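Local coordinates for BH2414 protein (Bacillus halodurans, PDB 3ON1) that is of unknown function but belongs to the L7Ae/L30e/S12e/Gadd45 family, whose ribosomal and related members commonly bind RNA, so it may do likewise, at residues 38-43 / 63-68; 33-38 / 85-90. All blocks are in the same frame, centred on the assembly; numbering follows the deposited sequence.

Strand 37-41 is flanked by two different neighbours: it pairs in parallel with the outermost strand 63-66 in contact 1 and, at its start, antiparallel with strand 83-86 in contact 2; Val38 belongs to both. The contact centres lie about 15 Å apart, on opposite sides of the chain's centre. Each is partly buried. Contact 1 closes a beta-alpha-beta unit with a ladder of main-chain bonds and aliphatic packing, and turns polar where the strands end. Contact 2 has a shorter ladder, a close fit of valine on glycine, and a watered flank. They meet where Lys64 CG packs against Leu37 CD1, 3.9 Å away.

Contact 1: 38-43 / 63-68; sequences VILSSD and VKVVGN
Strand 63-66 runs alongside strand 38-41 at an angle of 26°, the parallel pair of a beta-alpha-beta unit whose crossover is helix 46-59. Val63 opens the pairing: its CG1, anti to the backbone N, crosses obliquely to Leu40 CD1 at 3.6 Å, on the face that helix 46-59 covers. Lys64 turns both its N-H and its C=O to the neighbouring strand, bracketing Ile39: its N donates to Val38 O (2.9 Å) and its O accepts from Leu40 N (2.7 Å), both nearly along the carbonyl axes. Its side chain leaves by the other face and ends in a salt bridge with Asp100. Val65 returns to the Leu40 face, where its CG2 packs more loosely against CD1 of that leucine. Val66 N closes the straight ladder on Leu40 O at 2.9 Å, while Val66 CG2 touches Ile39 CG2 at 3.6 Å, a pair covered by Leu10 and Trp6 of helix 5-15. Beyond this the pairing frays: Ser42 N reaches Val66 O at 3.2 Å, but from 64° out of the carbonyl plane. At Gly67 a water donates to the carbonyl O and also bonds Ser42 OG. Asn68 lies beside Asp43, the carboxylate and amide planes parallel to within 5°, with Asp43 OD1 3.0 Å from Asn68 CB. That oxygen accepts from Arg69 N, and Asn68 OD1 caps helix 69-75 through Met71 N. Ser41 OG accepts from Asp43 N in an ST turn. The chemistry thus passes from methyls and straight amide bonds to side-chain oxygens receiving N-H groups of a turn and a helix start.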
loop_
_atom_site.group_PDB
_atom_site.type_symbol
_atom_site.label_atom_id
_atom_site.label_comp_id
_atom_site.label_asym_id
_atom_site.label_seq_id
_atom_site.Cartn_x
_atom_site.Cartn_y
_atom_site.Cartn_z
ATOM N N VAL A 38 -1.798 -3.209 -2.682
ATOM C CA VAL A 38 -1.875 -2.830 -1.275
ATOM C C VAL A 38 -0.517 -3.063 -0.627
ATOM O O VAL A 38 0.094 -4.113 -0.796
ATOM C CB VAL A 38 -2.997 -3.596 -0.536
ATOM C CG1 VAL A 38 -2.938 -3.338 0.968
ATOM C CG2 VAL A 38 -4.358 -3.179 -1.094
ATOM N N ILE A 39 -0.041 -2.044 0.077
ATOM C CA ILE A 39 1.180 -2.138 0.866
ATOM C C ILE A 39 0.805 -2.110 2.338
ATOM O O ILE A 39 0.132 -1.186 2.795
ATOM C CB ILE A 39 2.168 -1.007 0.518
ATOM C CG1 ILE A 39 2.683 -1.187 -0.916
ATOM C CG2 ILE A 39 3.333 -0.978 1.516
ATOM C CD1 ILE A 39 3.380 0.041 -1.498
ATOM N N LEU A 40 1.226 -3.141 3.063
ATOM C CA LEU A 40 0.951 -3.248 4.490
ATOM C C LEU A 40 2.240 -3.101 5.263
ATOM O O LEU A 40 3.236 -3.727 4.924
ATOM C CB LEU A 40 0.362 -4.618 4.819
ATOM C CG LEU A 40 -1.065 -4.984 4.447
ATOM C CD1 LEU A 40 -1.271 -6.455 4.745
ATOM C CD2 LEU A 40 -2.035 -4.137 5.242
ATOM N N SER A 41 2.221 -2.286 6.311
ATOM C CA SER A 41 3.356 -2.207 7.219
ATOM C C SER A 41 3.599 -3.557 7.882
ATOM O O SER A 41 2.641 -4.245 8.256
ATOM C CB SER A 41 3.096 -1.161 8.302
ATOM O OG SER A 41 4.147 -1.180 9.252
ATOM N N SER A 42 4.870 -3.927 8.047
ATOM C CA SER A 42 5.213 -5.122 8.834
ATOM C C SER A 42 4.658 -5.055 10.261
ATOM O O SER A 42 4.428 -6.093 10.891
ATOM C CB SER A 42 6.723 -5.343 8.876
ATOM O OG SER A 42 7.241 -5.566 7.577
ATOM N N ASP A 43 4.439 -3.824 10.730
ATOM C CA ASP A 43 3.919 -3.511 12.064
ATOM C C ASP A 43 2.431 -3.706 12.214
ATOM O O ASP A 43 1.925 -3.762 13.338
ATOM C CB ASP A 43 4.192 -2.048 12.386
ATOM C CG ASP A 43 5.610 -1.806 12.753
ATOM O OD1 ASP A 43 6.083 -0.676 12.535
ATOM O OD2 ASP A 43 6.248 -2.750 13.261
ATOM N N VAL A 63 -0.532 -7.891 -2.549
ATOM C CA VAL A 63 -0.320 -7.295 -1.234
ATOM C C VAL A 63 1.137 -7.504 -0.859
ATOM O O VAL A 63 1.645 -8.634 -0.903
ATOM C CB VAL A 63 -1.205 -7.943 -0.136
ATOM C CG1 VAL A 63 -0.928 -7.306 1.231
ATOM C CG2 VAL A 63 -2.672 -7.820 -0.472
ATOM N N LYS A 64 1.806 -6.419 -0.493
ATOM C CA LYS A 64 3.175 -6.507 0.001
ATOM C C LYS A 64 3.190 -6.148 1.472
ATOM O O LYS A 64 2.496 -5.227 1.899
ATOM C CB LYS A 64 4.125 -5.587 -0.783
ATOM C CG LYS A 64 4.133 -5.817 -2.288
ATOM C CD LYS A 64 4.559 -7.227 -2.655
ATOM C CE LYS A 64 4.257 -7.510 -4.115
ATOM N NZ LYS A 64 4.471 -8.950 -4.439
ATOM N N VAL A 65 3.964 -6.896 2.247
ATOM C CA VAL A 65 4.162 -6.581 3.656
ATOM C C VAL A 65 5.605 -6.122 3.820
ATOM O O VAL A 65 6.531 -6.917 3.675
ATOM C CB VAL A 65 3.840 -7.783 4.573
ATOM C CG1 VAL A 65 4.074 -7.412 6.040
ATOM C CG2 VAL A 65 2.404 -8.241 4.353
ATOM N N VAL A 66 5.787 -4.833 4.096
ATOM C CA VAL A 66 7.118 -4.210 4.083
ATOM C C VAL A 66 7.281 -3.088 5.099
ATOM O O VAL A 66 6.297 -2.500 5.556
ATOM C CB VAL A 66 7.471 -3.632 2.685
ATOM C CG1 VAL A 66 7.835 -4.728 1.710
ATOM C CG2 VAL A 66 6.348 -2.761 2.148
ATOM N N GLY A 67 8.536 -2.789 5.427
ATOM C CA GLY A 67 8.900 -1.618 6.224
ATOM C C GLY A 67 8.319 -1.595 7.618
ATOM O O GLY A 67 8.176 -2.624 8.258
ATOM N N ASN A 68 8.024 -0.396 8.097
ATOM C CA ASN A 68 7.300 -0.208 9.341
ATOM C C ASN A 68 6.427 1.027 9.163
ATOM O O ASN A 68 6.520 1.704 8.130
ATOM C CB ASN A 68 8.258 -0.087 10.534
ATOM C CG ASN A 68 9.196 1.089 10.412
ATOM O OD1 ASN A 68 8.787 2.178 10.021
ATOM N ND2 ASN A 68 10.464 0.880 10.754
HETATM O O HOH W 1 9.806 -4.864 6.995
#

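Contact 2: 33-38 / 85-90; sequences GQVTLV and GVKDAG
Just before strand 37-41, Val35 sets its two methyls against the end of strand 83-86, and this is the close-fitting part of the contact. Val35 CG1, anti to the backbone N, rests 3.9 Å from Gly85 CA, with CG2 beside it; the absence of a side chain at Gly85 lets the valine come this close. Two straight bonds clamp the backbones: Thr36 N donates to Val86 O (2.9 Å) and Val86 N to Leu37 O (2.8 Å). Replacing Val35 by an alanine removes CG1 and CG2 and would probably loosen the packing over Gly85 and against Ala29 and Val30 of helix 23-31. The other flank is looser and wet. One water donates to Gln34 O at 2.8 Å; a second sits 2.7 Å from Thr36 OG1 and donates weakly to Lys87 O. Thr36 OG1, held between backbone N and carbonyl carbon, also hydrogen-bonds Ser92 OG and comes within 3.4 Å of Ala89 CA. Asp88 caps helix 89-100 by accepting from Phe91 N. That helix covers Leu37 and Val86, helix 23-31 packs on Val35 and Val38 across the sheet, and Gly85 bonds onward to Leu20 in strand 19-21.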
loop_
_atom_site.group_PDB
_atom_site.type_symbol
_atom_site.label_atom_id
_atom_site.label_comp_id
_atom_site.label_asym_id
_atom_site.label_seq_id
_atom_site.Cartn_x
_atom_site.Cartn_y
_atom_site.Cartn_z
ATOM N N GLY A 33 -12.734 -1.603 -7.240
ATOM C CA GLY A 33 -11.788 -1.720 -8.348
ATOM C C GLY A 33 -10.909 -0.502 -8.577
ATOM O O GLY A 33 -10.444 -0.269 -9.701
ATOM N N GLN A 34 -10.670 0.257 -7.508
ATOM C CA GLN A 34 -9.913 1.504 -7.573
ATOM C C GLN A 34 -8.455 1.352 -7.147
ATOM O O GLN A 34 -7.676 2.293 -7.276
ATOM C CB GLN A 34 -10.584 2.567 -6.701
ATOM C CG GLN A 34 -12.015 2.870 -7.100
ATOM C CD GLN A 34 -12.708 3.799 -6.126
ATOM O OE1 GLN A 34 -12.437 3.780 -4.926
ATOM N NE2 GLN A 34 -13.613 4.621 -6.641
ATOM N N VAL A 35 -8.100 0.173 -6.637
ATOM C CA VAL A 35 -6.757 -0.081 -6.080
ATOM C C VAL A 35 -6.119 -1.305 -6.741
ATOM O O VAL A 35 -6.761 -2.349 -6.873
ATOM C CB VAL A 35 -6.821 -0.229 -4.529
ATOM C CG1 VAL A 35 -5.573 -0.893 -3.962
ATOM C CG2 VAL A 35 -7.000 1.135 -3.889
ATOM N N THR A 36 -4.868 -1.159 -7.177
ATOM C CA THR A 36 -4.169 -2.245 -7.877
ATOM C C THR A 36 -2.964 -2.818 -7.122
ATOM O O THR A 36 -2.306 -3.747 -7.601
ATOM C CB THR A 36 -3.775 -1.852 -9.320
ATOM O OG1 THR A 36 -3.317 -0.490 -9.357
ATOM C CG2 THR A 36 -4.965 -2.027 -10.249
ATOM N N LEU A 37 -2.678 -2.256 -5.949
ATOM C CA LEU A 37 -1.652 -2.793 -5.052
ATOM C C LEU A 37 -1.943 -2.310 -3.648
ATOM O O LEU A 37 -2.290 -1.143 -3.447
ATOM C CB LEU A 37 -0.237 -2.347 -5.466
ATOM C CG LEU A 37 0.933 -2.612 -4.499
ATOM C CD1 LEU A 37 1.258 -4.101 -4.373
ATOM C CD2 LEU A 37 2.174 -1.862 -4.934
ATOM N N VAL A 38 -1.798 -3.209 -2.682
ATOM C CA VAL A 38 -1.875 -2.830 -1.275
ATOM C C VAL A 38 -0.517 -3.063 -0.627
ATOM O O VAL A 38 0.094 -4.113 -0.796
ATOM C CB VAL A 38 -2.997 -3.596 -0.536
ATOM C CG1 VAL A 38 -2.938 -3.338 0.968
ATOM C CG2 VAL A 38 -4.358 -3.179 -1.094
ATOM N N GLY A 85 -3.175 1.895 -0.137
ATOM C CA GLY A 85 -3.681 1.395 -1.418
ATOM C C GLY A 85 -3.229 2.282 -2.563
ATOM O O GLY A 85 -3.338 3.510 -2.491
ATOM N N VAL A 86 -2.721 1.664 -3.624
ATOM C CA VAL A 86 -2.210 2.404 -4.777
ATOM C C VAL A 86 -3.257 2.434 -5.897
ATOM O O VAL A 86 -3.725 1.382 -6.355
ATOM C CB VAL A 86 -0.865 1.809 -5.263
ATOM C CG1 VAL A 86 -0.269 2.655 -6.391
ATOM C CG2 VAL A 86 0.112 1.708 -4.105
ATOM N N LYS A 87 -3.605 3.641 -6.336
ATOM C CA LYS A 87 -4.727 3.858 -7.259
ATOM C C LYS A 87 -4.319 3.916 -8.720
ATOM O O LYS A 87 -5.180 3.985 -9.611
ATOM C CB LYS A 87 -5.480 5.145 -6.907
ATOM C CG LYS A 87 -6.076 5.166 -5.507
ATOM C CD LYS A 87 -7.130 6.249 -5.346
ATOM C CE LYS A 87 -6.559 7.632 -5.551
ATOM N NZ LYS A 87 -7.517 8.675 -5.091
ATOM N N ASP A 88 -3.015 3.909 -8.969
ATOM C CA ASP A 88 -2.500 3.994 -10.324
ATOM C C ASP A 88 -1.793 2.697 -10.678
ATOM O O ASP A 88 -0.830 2.305 -10.002
ATOM C CB ASP A 88 -1.541 5.183 -10.459
ATOM C CG ASP A 88 -0.995 5.329 -11.871
ATOM O OD1 ASP A 88 -1.667 5.960 -12.717
ATOM O OD2 ASP A 88 0.107 4.810 -12.137
ATOM N N ALA A 89 -2.268 2.039 -11.736
ATOM C CA ALA A 89 -1.729 0.741 -12.152
ATOM C C ALA A 89 -0.235 0.760 -12.477
ATOM O O ALA A 89 0.475 -0.204 -12.187
ATOM C CB ALA A 89 -2.533 0.161 -13.332
ATOM N N GLY A 90 0.238 1.844 -13.088
ATOM C CA GLY A 90 1.672 1.993 -13.390
ATOM C C GLY A 90 2.526 2.038 -12.132
ATOM O O GLY A 90 3.533 1.340 -12.025
HETATM O O HOH W 2 -8.312 4.619 -8.736
HETATM O O HOH W 3 -5.479 1.092 -9.735
#